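Local coordinates for protein dihydropyrimidine amidohydrolase (Dictyostelium discoideum, PDB 2FTW) that catalyses the reversible hydrolytic ring opening of 5,6-dihydrouracil and 5,6-dihydrothymine in pyrimidine degradation, using two zinc ions per subunit, at residues L319-T324 / A382-I387. Sequence-based numbering, arbitrary orientation.
Sequences LDCVGT and ARIFNI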
loop_
_atom_site.group_PDB
_atom_site.type_symbol
_atom_site.label_atom_id
_atom_site.label_comp_id
_atom_site.label_asym_id
_atom_site.label_seq_id
_atom_site.Cartn_x
_atom_site.Cartn_y
_atom_site.Cartn_z
ATOM N N LEU A 319 -15.914 1.081 3.558
ATOM C CA LEU A 319 -17.212 0.675 3.021
ATOM C C LEU A 319 -18.247 1.218 3.988
ATOM O O LEU A 319 -17.989 1.322 5.174
ATOM C CB LEU A 319 -17.324 -0.847 2.887
ATOM C CG LEU A 319 -16.436 -1.479 1.806
ATOM C CD1 LEU A 319 -16.617 -2.985 1.775
ATOM C CD2 LEU A 319 -16.691 -0.904 0.414
ATOM N N ASP A 320 -19.403 1.610 3.477
ATOM C CA ASP A 320 -20.291 2.463 4.264
ATOM C C ASP A 320 -21.438 1.712 4.893
ATOM O O ASP A 320 -21.626 1.787 6.101
ATOM C CB ASP A 320 -20.814 3.622 3.424
ATOM C CG ASP A 320 -19.702 4.490 2.905
ATOM O OD1 ASP A 320 -19.075 4.103 1.885
ATOM O OD2 ASP A 320 -19.445 5.541 3.530
ATOM N N CYS A 321 -22.191 0.989 4.075
ATOM C CA CYS A 321 -23.446 0.382 4.517
ATOM C C CYS A 321 -23.747 -0.921 3.773
ATOM O O CYS A 321 -23.265 -1.132 2.666
ATOM C CB CYS A 321 -24.577 1.386 4.305
ATOM S SG CYS A 321 -24.537 2.158 2.657
ATOM N N VAL A 322 -24.567 -1.774 4.375
ATOM C CA VAL A 322 -24.851 -3.108 3.838
ATOM C C VAL A 322 -26.227 -3.172 3.175
ATOM O O VAL A 322 -27.227 -2.818 3.792
ATOM C CB VAL A 322 -24.819 -4.175 4.945
ATOM C CG1 VAL A 322 -24.773 -5.578 4.340
ATOM C CG2 VAL A 322 -23.631 -3.963 5.869
ATOM N N GLY A 323 -26.258 -3.607 1.912
ATOM C CA GLY A 323 -27.505 -3.951 1.225
ATOM C C GLY A 323 -27.621 -5.467 1.133
ATOM O O GLY A 323 -26.844 -6.186 1.756
ATOM N N THR A 324 -28.589 -5.955 0.366
ATOM C CA THR A 324 -28.780 -7.401 0.154
ATOM C C THR A 324 -28.681 -7.834 -1.309
ATOM O O THR A 324 -28.296 -8.968 -1.600
ATOM C CB THR A 324 -30.157 -7.899 0.677
ATOM O OG1 THR A 324 -30.372 -9.243 0.237
ATOM C CG2 THR A 324 -31.291 -7.066 0.141
ATOM N N ALA A 382 -28.940 6.154 5.693
ATOM C CA ALA A 382 -29.914 7.237 5.827
ATOM C C ALA A 382 -29.313 8.584 5.446
ATOM O O ALA A 382 -29.923 9.352 4.729
ATOM C CB ALA A 382 -30.458 7.301 7.257
ATOM N N ARG A 383 -28.112 8.846 5.933
ATOM C CA ARG A 383 -27.391 10.070 5.604
ATOM C C ARG A 383 -27.009 10.111 4.120
ATOM O O ARG A 383 -27.149 11.136 3.476
ATOM C CB ARG A 383 -26.152 10.209 6.484
ATOM C CG ARG A 383 -26.490 10.579 7.902
ATOM C CD ARG A 383 -25.256 10.847 8.729
ATOM N NE ARG A 383 -24.578 9.610 9.080
ATOM C CZ ARG A 383 -24.517 9.072 10.298
ATOM N NH1 ARG A 383 -25.086 9.646 11.345
ATOM N NH2 ARG A 383 -23.861 7.930 10.463
ATOM N N ILE A 384 -26.558 8.982 3.582
ATOM C CA ILE A 384 -26.144 8.925 2.186
ATOM C C ILE A 384 -27.305 9.178 1.232
ATOM O O ILE A 384 -27.141 9.882 0.240
ATOM C CB ILE A 384 -25.416 7.595 1.843
ATOM C CG1 ILE A 384 -24.026 7.567 2.489
ATOM C CG2 ILE A 384 -25.269 7.418 0.303
ATOM C CD1 ILE A 384 -23.364 6.156 2.483
ATOM N N PHE A 385 -28.473 8.608 1.530
ATOM C CA PHE A 385 -29.655 8.779 0.683
ATOM C C PHE A 385 -30.606 9.855 1.220
ATOM O O PHE A 385 -31.742 9.963 0.779
ATOM C CB PHE A 385 -30.349 7.426 0.461
ATOM C CG PHE A 385 -29.492 6.451 -0.301
ATOM C CD1 PHE A 385 -29.297 6.613 -1.667
ATOM C CD2 PHE A 385 -28.804 5.439 0.356
ATOM C CE1 PHE A 385 -28.460 5.737 -2.391
ATOM C CE2 PHE A 385 -27.971 4.548 -0.348
ATOM C CZ PHE A 385 -27.798 4.698 -1.724
ATOM N N ASN A 386 -30.121 10.636 2.178
ATOM C CA ASN A 386 -30.776 11.871 2.636
ATOM C C ASN A 386 -32.151 11.687 3.264
ATOM O O ASN A 386 -33.105 12.342 2.895
ATOM C CB ASN A 386 -30.844 12.920 1.522
ATOM C CG ASN A 386 -30.951 14.334 2.074
ATOM O OD1 ASN A 386 -30.671 14.560 3.255
ATOM N ND2 ASN A 386 -31.356 15.282 1.236
ATOM N N ILE A 387 -32.227 10.760 4.213
ATOM C CA ILE A 387 -33.455 10.500 4.970
ATOM C C ILE A 387 -33.128 10.401 6.471
ATOM O O ILE A 387 -33.889 9.844 7.247
ATOM C CB ILE A 387 -34.161 9.228 4.437
ATOM C CG1 ILE A 387 -33.241 8.001 4.568
ATOM C CG2 ILE A 387 -34.611 9.461 2.990
ATOM C CD1 ILE A 387 -33.643 6.803 3.776
#
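I384 reaches out from the last turn of its helix and sets one methyl, CD1, against D320 and C321. The contact is apolar and rests on that single carbon. I384 CD1 lies 3.7 Å from CB of D320 and 4.0 Å from its CG, so the methyl meets the root of the aspartate, and the two side chains cross at about a right angle. I384 CD1 also touches SG of C321, at 4.2 Å. The extended end of the isoleucine, with CD1 anti to CA (chi2 166°), gives it the length to span backbones whose nearest CA atoms, those of D320 and I384, are still 9.0 Å apart. The CG2 methyl of I384 lies over the ring of the next residue, F385, 3.9 Å above one face and offset toward the rim.

No hydrogen bond links 319-324 to 382-387. The buried carboxylate of D320 is satisfied elsewhere: OD1 takes a salt bridge from R261 and a hydrogen bond from the backbone N of G269.

Directly after I384 the helix ends in a Schellman motif. N386, at positive phi (63°), is the C-prime residue; I387 N bonds to A382 O at 2.7 Å, and N386 N makes a weak hydrogen bond to R383 O.

Within the (beta-alpha)8 barrel domain, the contact joins the loop following helix 306-316 to the C-terminal end of helix 370-384. Y244 of strand 243-245 touches both C321 and I384, and the C321 side chain lies about 9 Å from that of the zinc ligand H66. Y268 of strand 267-269 packs against both D320 and I384, so strands 243-245 and 267-269 both pack against this buried contact.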